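Local structure of 3,6-diketocamphane 1,6-monooxygenase (Pseudomonas putida, 4UWM) at residues A[43-48]-A[76-81]; A[107-112]-A[138-143]; A[222-227]-A[296-301]. The protein uses reduced FMN and molecular oxygen to convert a diketocamphane into a lactone by Baeyer-Villiger oxidation, a step in (-)-camphor degradation. All blocks are in the same frame, centred on the assembly; numbering follows the deposited sequence. Where two conformers were deposited one is given.

The three contacts follow one another along the chain, none enclosing or crossing another, and all lie at the end of the parallel barrel sheet where FMN binds. Contact 1 closes the stretch holding helix 57-65, bringing the loop after strand 40-43 back to strand 72-79. Contact 2 begins on the next strand, 105-108, and closes an excursion of 25 residues by setting helix 139-155 against that strand's end. The two touch through probable backbone hydrogen bonds of Gly108 N with His78 O and of Leu80 N with Gly108 O. Contact 3, about 24 Å from contact 1 centre to centre, joins the end of strand 219-223 to helix 296-302, after helix 227-244, strand 254-261 and two further helices.

Contact 1: residues A[43-48]-A[76-81]; sequences ISEHAS and MAHLLP. With FMN (flavin mononucleotide), chain C.
The carbonyl oxygen of Met76 lies 2.9 Å from N3 of the FMN, which donates to it, and 2.8 Å from Ser44 OG. In the conformer described, that hydroxyl is also within reach of FMN O4, so its one proton could serve either acceptor; serine suits a place where a short polar group must fit between backbone and flavin. Behind it, Met76 N donates to Ile43 O at 2.8 Å, from above the carbonyl plane, a backbone bond that ties the end of strand 40-43 to its neighbour, strand 72-79.

Glu45 then spans the gap. Its CG lies anti to the backbone N (chi1 175°), starting an extended chain that carries a buried carboxylate to the second segment. OE1 receives His78 ND1 on its syn side at 2.9 Å, close to the imidazole plane, while the carboxylate is turned 50° from that ring. OE2 takes Leu79 N at 3.0 Å from above the carboxylate plane. Two oxygens thus hold two donors, fixing the histidine's rotation and the adjoining backbone, and Leu79 CB covers OE2 at 3.6 Å. A water accepts from both Glu45 N and Ala77 N. Lys87 of the second subunit packs on Glu45.

The non-prolyl cis peptide between Met76 and Ala77, beside the flavin's pyrimidine end, is a hallmark of the flavin site in the bacterial luciferase family.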
loop_
_atom_site.group_PDB
_atom_site.type_symbol
_atom_site.label_atom_id
_atom_site.label_comp_id
_atom_site.label_asym_id
_atom_site.label_seq_id
_atom_site.Cartn_x
_atom_site.Cartn_y
_atom_site.Cartn_z
ATOM N N ILE A 43 -5.848 10.469 6.120
ATOM C CA ILE A 43 -4.420 10.186 6.395
ATOM C C ILE A 43 -3.570 10.825 5.330
ATOM O O ILE A 43 -3.759 10.540 4.139
ATOM C CB ILE A 43 -4.149 8.668 6.504
ATOM C CG1 ILE A 43 -5.114 8.060 7.523
ATOM C CG2 ILE A 43 -2.673 8.395 6.864
ATOM C CD1 ILE A 43 -5.290 6.565 7.482
ATOM N N SER A 44 -2.640 11.678 5.746
ATOM C CA SER A 44 -1.827 12.446 4.805
ATOM C C SER A 44 -0.618 11.672 4.258
ATOM O O SER A 44 -0.317 10.578 4.713
ATOM C CB SER A 44 -1.389 13.785 5.403
ATOM O OG SER A 44 -2.520 14.554 5.780
ATOM N N GLU A 45 0.055 12.286 3.285
ATOM C CA GLU A 45 1.166 11.684 2.548
ATOM C C GLU A 45 2.326 12.659 2.391
ATOM O O GLU A 45 2.157 13.757 1.814
ATOM C CB GLU A 45 0.654 11.217 1.163
ATOM C CG GLU A 45 1.720 10.664 0.205
ATOM C CD GLU A 45 1.092 10.188 -1.114
ATOM O OE1 GLU A 45 0.206 9.318 -1.064
ATOM O OE2 GLU A 45 1.454 10.704 -2.195
ATOM N N HIS A 46 3.498 12.276 2.905
ATOM C CA HIS A 46 4.722 13.072 2.773
ATOM C C HIS A 46 5.899 12.117 2.677
ATOM O O HIS A 46 5.963 11.170 3.457
ATOM C CB HIS A 46 4.964 13.959 3.999
ATOM C CG HIS A 46 3.829 14.873 4.343
ATOM N ND1 HIS A 46 2.659 14.429 4.936
ATOM C CD2 HIS A 46 3.709 16.222 4.233
ATOM C CE1 HIS A 46 1.861 15.466 5.150
ATOM N NE2 HIS A 46 2.470 16.559 4.716
ATOM N N ALA A 47 6.831 12.393 1.765
ATOM C CA ALA A 47 8.057 11.593 1.606
ATOM C C ALA A 47 9.298 12.250 2.209
ATOM O O ALA A 47 10.311 11.577 2.397
ATOM C CB ALA A 47 8.295 11.288 0.123
ATOM N N SER A 48 9.231 13.549 2.526
ATOM C CA SER A 48 10.454 14.272 2.979
ATOM C C SER A 48 10.427 14.852 4.396
ATOM O O SER A 48 11.434 15.429 4.832
ATOM C CB SER A 48 10.785 15.409 1.988
ATOM O OG SER A 48 9.736 16.365 1.999
ATOM N N MET A 76 -5.322 11.881 2.224
ATOM C CA MET A 76 -5.528 13.327 2.182
ATOM C C MET A 76 -4.199 14.074 2.211
ATOM O O MET A 76 -3.788 14.620 3.260
ATOM C CB MET A 76 -6.431 13.771 3.343
ATOM C CG MET A 76 -6.917 15.220 3.252
ATOM S SD MET A 76 -7.882 15.498 1.752
ATOM C CE MET A 76 -9.269 14.390 2.060
ATOM N N ALA A 77 -3.502 14.133 1.075
ATOM C CA ALA A 77 -3.966 13.649 -0.244
ATOM C C ALA A 77 -2.925 12.763 -0.918
ATOM O O ALA A 77 -1.714 12.919 -0.689
ATOM C CB ALA A 77 -4.216 14.861 -1.137
ATOM N N HIS A 78 -3.362 11.873 -1.805
ATOM C CA HIS A 78 -2.389 11.295 -2.746
ATOM C C HIS A 78 -1.823 12.398 -3.625
ATOM O O HIS A 78 -2.576 13.209 -4.180
ATOM C CB HIS A 78 -3.046 10.223 -3.625
ATOM C CG HIS A 78 -3.231 8.903 -2.955
ATOM N ND1 HIS A 78 -2.238 8.297 -2.209
ATOM C CD2 HIS A 78 -4.270 8.032 -2.979
ATOM C CE1 HIS A 78 -2.680 7.119 -1.777
ATOM N NE2 HIS A 78 -3.916 6.946 -2.210
ATOM N N LEU A 79 -0.507 12.450 -3.734
ATOM C CA LEU A 79 0.147 13.468 -4.537
ATOM C C LEU A 79 0.307 12.902 -5.964
ATOM O O LEU A 79 1.223 12.138 -6.253
ATOM C CB LEU A 79 1.488 13.889 -3.921
ATOM C CG LEU A 79 1.334 14.368 -2.453
ATOM C CD1 LEU A 79 2.653 14.837 -1.883
ATOM C CD2 LEU A 79 0.293 15.498 -2.371
ATOM N N LEU A 80 -0.625 13.273 -6.828
ATOM C CA LEU A 80 -0.683 12.730 -8.212
ATOM C C LEU A 80 0.575 12.861 -9.045
ATOM O O LEU A 80 0.867 11.955 -9.823
ATOM C CB LEU A 80 -1.902 13.261 -8.960
ATOM C CG LEU A 80 -3.269 13.123 -8.286
ATOM C CD1 LEU A 80 -4.380 13.412 -9.288
ATOM C CD2 LEU A 80 -3.483 11.765 -7.645
ATOM N N PRO A 81 1.350 13.959 -8.884
ATOM C CA PRO A 81 2.590 14.047 -9.672
ATOM C C PRO A 81 3.666 12.999 -9.342
ATOM O O PRO A 81 4.631 12.846 -10.093
ATOM C CB PRO A 81 3.099 15.455 -9.362
ATOM C CG PRO A 81 1.889 16.217 -8.916
ATOM C CD PRO A 81 1.097 15.207 -8.138
HETATM N N1 FMN C . -2.657 19.420 2.104
HETATM C C2 FMN C . -3.260 18.198 2.037
HETATM O O2 FMN C . -3.487 17.686 0.920
HETATM N N3 FMN C . -3.632 17.509 3.132
HETATM C C4 FMN C . -3.436 17.978 4.371
HETATM O O4 FMN C . -3.803 17.298 5.351
HETATM C C4A FMN C . -2.780 19.305 4.542
HETATM N N5 FMN C . -2.541 19.844 5.759
HETATM C C5A FMN C . -1.944 21.054 5.895
HETATM C C6 FMN C . -1.717 21.582 7.169
HETATM C C7 FMN C . -1.104 22.825 7.328
HETATM C C7M FMN C . -0.868 23.376 8.712
HETATM C C8 FMN C . -0.689 23.592 6.117
HETATM C C8M FMN C . -0.023 24.936 6.228
HETATM C C9 FMN C . -0.915 23.069 4.847
HETATM C C9A FMN C . -1.529 21.829 4.682
HETATM N N10 FMN C . -1.766 21.293 3.389
HETATM C C10 FMN C . -2.391 20.021 3.294
HETATM C "C1'" FMN C . -1.348 22.029 2.181
HETATM C "C2'" FMN C . -2.491 22.833 1.581
HETATM O "O2'" FMN C . -3.633 21.983 1.490
HETATM C "C3'" FMN C . -2.124 23.349 0.192
HETATM O "O3'" FMN C . -1.583 24.671 0.326
HETATM C "C4'" FMN C . -3.342 23.336 -0.735
HETATM O "O4'" FMN C . -3.578 22.008 -1.222
HETATM C "C5'" FMN C . -3.223 24.304 -1.906
HETATM O "O5'" FMN C . -3.893 25.485 -1.487
HETATM P P FMN C . -4.324 26.669 -2.475
HETATM O O1P FMN C . -4.768 26.050 -3.763
HETATM O O2P FMN C . -5.441 27.274 -1.680
HETATM O O3P FMN C . -3.077 27.503 -2.574
HETATM O O HOH W 1 -0.492 14.841 1.382
#

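Contact 2: residues A[107-112]-A[138-143]; sequences IGAGAY and NLNDMV
Val143 lays its CG2 methyl against the turn from Gly108 into Ala109, 3.6 Å from Gly108 O and equally close to Ala109 CA. With CG1 anti to the backbone N (chi1 171°), the branched residue spreads its methyls: CG1 meets Ile107 CD1 at 4.1 Å, while CG2 also reaches Ala109 CB. Ile107 thereby bridges strand and helix; it also packs on Ile198 and Val200 of strand 198-202.

One helical turn earlier, Leu139 meets the same methyl of Ala109. Its CB stands 4.0 Å from Ala109 CB, and CD1 comes to 3.9 Å from Gly110 O. The small methyl of Ala109 thus sits among Val143, Leu139 and Asn140, whose OD1 lies 3.8 Å from it; alanine lets the helix come close. Gly110 adopts backbone angles (phi 98°) at which a CB would press on the preceding carbonyl oxygen.

Asn138 caps the helix start, its OD1 accepting from Asp141 N at 2.9 Å in the amide plane. That polar bond belongs to the helix itself. Between the segments no hydrogen bond forms, which implies that the start of this helix is held to the strand end by apolar shape fit, methyls on methyls and on the backbone of Gly108 to Gly110, and not by directed bonds.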
loop_
_atom_site.group_PDB
_atom_site.type_symbol
_atom_site.label_atom_id
_atom_site.label_comp_id
_atom_site.label_asym_id
_atom_site.label_seq_id
_atom_site.Cartn_x
_atom_site.Cartn_y
_atom_site.Cartn_z
ATOM N N ILE A 107 -6.942 14.299 -3.532
ATOM C CA ILE A 107 -5.833 14.491 -4.498
ATOM C C ILE A 107 -5.144 15.825 -4.294
ATOM O O ILE A 107 -5.761 16.762 -3.815
ATOM C CB ILE A 107 -6.317 14.381 -5.963
ATOM C CG1 ILE A 107 -7.272 15.548 -6.315
ATOM C CG2 ILE A 107 -6.967 13.028 -6.194
ATOM C CD1 ILE A 107 -7.565 15.681 -7.806
ATOM N N GLY A 108 -3.860 15.915 -4.622
ATOM C CA GLY A 108 -3.166 17.187 -4.537
ATOM C C GLY A 108 -1.866 17.176 -5.290
ATOM O O GLY A 108 -1.463 16.140 -5.815
ATOM N N ALA A 109 -1.207 18.333 -5.322
ATOM C CA ALA A 109 0.035 18.552 -6.064
ATOM C C ALA A 109 1.257 18.282 -5.227
ATOM O O ALA A 109 2.280 17.855 -5.748
ATOM C CB ALA A 109 0.095 19.996 -6.573
ATOM N N GLY A 110 1.165 18.586 -3.931
ATOM C CA GLY A 110 2.321 18.521 -3.029
ATOM C C GLY A 110 2.957 19.899 -2.826
ATOM O O GLY A 110 3.340 20.567 -3.789
ATOM N N ALA A 111 3.104 20.283 -1.566
ATOM C CA ALA A 111 3.620 21.593 -1.165
ATOM C C ALA A 111 5.070 21.561 -0.694
ATOM O O ALA A 111 5.583 22.577 -0.234
ATOM C CB ALA A 111 2.730 22.162 -0.065
ATOM N N TYR A 112 5.744 20.414 -0.809
ATOM C CA TYR A 112 7.117 20.290 -0.316
ATOM C C TYR A 112 8.090 20.053 -1.476
ATOM O O TYR A 112 8.140 18.950 -2.033
ATOM C CB TYR A 112 7.217 19.178 0.753
ATOM C CG TYR A 112 6.449 19.547 2.005
ATOM C CD1 TYR A 112 5.089 19.262 2.128
ATOM C CD2 TYR A 112 7.071 20.248 3.041
ATOM C CE1 TYR A 112 4.385 19.622 3.264
ATOM C CE2 TYR A 112 6.379 20.609 4.181
ATOM C CZ TYR A 112 5.043 20.302 4.287
ATOM O OH TYR A 112 4.351 20.671 5.426
ATOM N N ASN A 138 5.153 21.416 -14.502
ATOM C CA ASN A 138 4.156 22.125 -13.718
ATOM C C ASN A 138 3.305 21.156 -12.889
ATOM O O ASN A 138 2.557 20.345 -13.444
ATOM C CB ASN A 138 3.263 22.946 -14.635
ATOM C CG ASN A 138 2.256 23.771 -13.873
ATOM O OD1 ASN A 138 1.168 23.306 -13.547
ATOM N ND2 ASN A 138 2.615 25.016 -13.589
ATOM N N LEU A 139 3.383 21.266 -11.564
ATOM C CA LEU A 139 2.692 20.312 -10.677
ATOM C C LEU A 139 1.181 20.280 -10.891
ATOM O O LEU A 139 0.602 19.211 -10.941
ATOM C CB LEU A 139 3.026 20.554 -9.200
ATOM C CG LEU A 139 4.477 20.255 -8.779
ATOM C CD1 LEU A 139 4.789 20.891 -7.436
ATOM C CD2 LEU A 139 4.776 18.762 -8.740
ATOM N N ASN A 140 0.543 21.437 -11.050
ATOM C CA ASN A 140 -0.922 21.473 -11.267
ATOM C C ASN A 140 -1.360 20.839 -12.590
ATOM O O ASN A 140 -2.408 20.188 -12.652
ATOM C CB ASN A 140 -1.471 22.902 -11.126
ATOM C CG ASN A 140 -1.378 23.427 -9.693
ATOM O OD1 ASN A 140 -1.581 22.692 -8.709
ATOM N ND2 ASN A 140 -1.069 24.701 -9.568
ATOM N N ASP A 141 -0.558 21.028 -13.638
ATOM C CA ASP A 141 -0.803 20.363 -14.922
ATOM C C ASP A 141 -0.642 18.841 -14.775
ATOM O O ASP A 141 -1.418 18.069 -15.342
ATOM C CB ASP A 141 0.176 20.845 -15.994
ATOM C CG ASP A 141 -0.063 22.288 -16.420
ATOM O OD1 ASP A 141 -1.153 22.838 -16.147
ATOM O OD2 ASP A 141 0.855 22.866 -17.052
ATOM N N MET A 142 0.377 18.430 -14.016
ATOM C CA MET A 142 0.552 17.018 -13.641
ATOM C C MET A 142 -0.678 16.451 -12.935
ATOM O O MET A 142 -1.145 15.366 -13.299
ATOM C CB MET A 142 1.831 16.800 -12.826
ATOM C CG MET A 142 3.064 17.125 -13.616
ATOM S SD MET A 142 4.619 16.943 -12.744
ATOM C CE MET A 142 4.936 15.189 -12.942
ATOM N N VAL A 143 -1.230 17.189 -11.966
ATOM C CA VAL A 143 -2.473 16.767 -11.290
ATOM C C VAL A 143 -3.614 16.564 -12.274
ATOM O O VAL A 143 -4.337 15.567 -12.206
ATOM C CB VAL A 143 -2.896 17.731 -10.135
ATOM C CG1 VAL A 143 -4.286 17.414 -9.601
ATOM C CG2 VAL A 143 -1.869 17.728 -9.005
#

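Contact 3: residues A[222-227]-A[296-301]; sequences SIFSGL and DGYAKD
Tyr298 OH donates to Phe224 O at 2.7 Å, reaching it only slightly tilted from the carbonyl plane. The long phenol of tyrosine lets helix 296-302 satisfy a carbonyl just beyond the end of strand 219-223. At the other end of the contact Leu227 N donates to Asp301 OD2 over 2.8 Å, nearly straight (163°), and the carboxylate uses its syn lone pair. Because Leu227 is the first residue of helix 227-244 and Gly226 its N-cap, the aspartate takes up an N-H of the helix start, where the positive end of the helix dipole would be expected to steady its charge.

A water completes the polar bridge, donating to Ser225 O at 2.7 Å and accepting from Tyr298 N, an N-H in the first turn of its helix. It also lies over one face of the Tyr298 ring, towards the rim.

Around these bonds the backbones come close. Gly226 CA is 3.3 Å from Asp301 OD2, and at phi 128° a side chain here would crowd the carbonyl oxygen before it. Ser225 O occupies the place a side chain at Gly297 would need, so glycine on both sides permits this approach. Phe224 directs its CG anti to the backbone N (chi1 -177°). The ring lies with Gly226 N 3.6 Å above its centre, while CD2 meets Tyr298 CE1 obliquely at 4.0 Å. Leu227 CG covers Asp301 OD2 at 3.6 Å; its side chain also packs on Leu334 of helix 324-338.

Ile223, ending the strand, touches FMN. The loop from strand 219-223 to helix 227-244 is a beta-alpha loop at the FMN end of the TIM barrel, and helix 296-302, from the excursion after strand 254-261, packs on it.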
loop_
_atom_site.group_PDB
_atom_site.type_symbol
_atom_site.label_atom_id
_atom_site.label_comp_id
_atom_site.label_asym_id
_atom_site.label_seq_id
_atom_site.Cartn_x
_atom_site.Cartn_y
_atom_site.Cartn_z
ATOM N N SER A 222 -10.943 22.370 4.263
ATOM C CA SER A 222 -10.224 23.572 4.653
ATOM C C SER A 222 -9.517 23.353 5.983
ATOM O O SER A 222 -10.042 22.675 6.865
ATOM C CB SER A 222 -11.196 24.759 4.804
ATOM O OG SER A 222 -11.921 25.028 3.608
ATOM N N ILE A 223 -8.327 23.920 6.110
ATOM C CA ILE A 223 -7.642 23.984 7.396
ATOM C C ILE A 223 -8.032 25.319 8.036
ATOM O O ILE A 223 -7.838 26.374 7.437
ATOM C CB ILE A 223 -6.105 23.909 7.246
ATOM C CG1 ILE A 223 -5.668 22.779 6.286
ATOM C CG2 ILE A 223 -5.438 23.794 8.613
ATOM C CD1 ILE A 223 -5.907 21.354 6.761
ATOM N N PHE A 224 -8.601 25.281 9.240
ATOM C CA PHE A 224 -9.079 26.536 9.841
ATOM C C PHE A 224 -7.934 27.484 10.106
ATOM O O PHE A 224 -6.986 27.134 10.814
ATOM C CB PHE A 224 -9.875 26.330 11.123
ATOM C CG PHE A 224 -10.422 27.615 11.695
ATOM C CD1 PHE A 224 -11.445 28.300 11.043
ATOM C CD2 PHE A 224 -9.915 28.140 12.878
ATOM C CE1 PHE A 224 -11.957 29.482 11.564
ATOM C CE2 PHE A 224 -10.417 29.326 13.402
ATOM C CZ PHE A 224 -11.438 29.996 12.746
ATOM N N SER A 225 -8.026 28.674 9.519
ATOM C CA SER A 225 -6.965 29.668 9.618
ATOM C C SER A 225 -7.497 31.074 9.933
ATOM O O SER A 225 -6.779 32.058 9.768
ATOM C CB SER A 225 -6.116 29.669 8.337
ATOM O OG SER A 225 -6.797 30.294 7.268
ATOM N N GLY A 226 -8.745 31.150 10.402
ATOM C CA GLY A 226 -9.411 32.431 10.673
ATOM C C GLY A 226 -10.771 32.533 9.992
ATOM O O GLY A 226 -11.039 31.824 9.012
ATOM N N LEU A 227 -11.628 33.417 10.508
ATOM C CA LEU A 227 -13.011 33.554 10.029
ATOM C C LEU A 227 -13.110 34.025 8.578
ATOM O O LEU A 227 -13.949 33.538 7.818
ATOM C CB LEU A 227 -13.813 34.505 10.929
ATOM C CG LEU A 227 -14.073 34.153 12.398
ATOM C CD1 LEU A 227 -14.710 35.338 13.114
ATOM C CD2 LEU A 227 -14.955 32.919 12.522
ATOM N N ASP A 296 -1.994 35.426 11.243
ATOM C CA ASP A 296 -2.556 36.759 11.001
ATOM C C ASP A 296 -4.079 36.780 10.996
ATOM O O ASP A 296 -4.690 37.723 11.497
ATOM C CB ASP A 296 -2.021 37.335 9.692
ATOM C CG ASP A 296 -0.573 37.781 9.795
ATOM O OD1 ASP A 296 0.078 37.537 10.830
ATOM O OD2 ASP A 296 -0.073 38.379 8.824
ATOM N N GLY A 297 -4.694 35.745 10.428
ATOM C CA GLY A 297 -6.143 35.591 10.476
ATOM C C GLY A 297 -6.636 35.449 11.904
ATOM O O GLY A 297 -7.650 36.044 12.282
ATOM N N TYR A 298 -5.915 34.661 12.702
ATOM C CA TYR A 298 -6.264 34.472 14.113
ATOM C C TYR A 298 -6.099 35.781 14.903
ATOM O O TYR A 298 -6.925 36.099 15.752
ATOM C CB TYR A 298 -5.390 33.399 14.769
ATOM C CG TYR A 298 -5.353 32.029 14.109
ATOM C CD1 TYR A 298 -6.524 31.384 13.695
ATOM C CD2 TYR A 298 -4.135 31.354 13.955
ATOM C CE1 TYR A 298 -6.468 30.118 13.116
ATOM C CE2 TYR A 298 -4.070 30.095 13.382
ATOM C CZ TYR A 298 -5.235 29.486 12.963
ATOM O OH TYR A 298 -5.147 28.239 12.401
ATOM N N ALA A 299 -5.016 36.506 14.619
ATOM C CA ALA A 299 -4.711 37.776 15.269
ATOM C C ALA A 299 -5.755 38.832 14.910
ATOM O O ALA A 299 -6.295 39.509 15.793
ATOM C CB ALA A 299 -3.319 38.245 14.885
ATOM N N LYS A 300 -6.045 38.946 13.614
ATOM C CA LYS A 300 -7.096 39.829 13.122
ATOM C C LYS A 300 -8.402 39.539 13.847
ATOM O O LYS A 300 -9.072 40.457 14.303
ATOM C CB LYS A 300 -7.286 39.671 11.610
ATOM C CG LYS A 300 -7.696 40.953 10.896
ATOM C CD LYS A 300 -8.899 40.751 9.985
ATOM C CE LYS A 300 -10.182 40.619 10.798
ATOM N NZ LYS A 300 -11.405 40.796 9.974
ATOM N N ASP A 301 -8.741 38.258 13.974
ATOM C CA ASP A 301 -9.998 37.833 14.597
ATOM C C ASP A 301 -10.138 38.261 16.052
ATOM O O ASP A 301 -11.216 38.671 16.468
ATOM C CB ASP A 301 -10.177 36.313 14.494
ATOM C CG ASP A 301 -10.634 35.862 13.113
ATOM O OD1 ASP A 301 -11.074 36.706 12.304
ATOM O OD2 ASP A 301 -10.567 34.651 12.837
HETATM O O HOH W 2 -4.399 32.822 10.888
#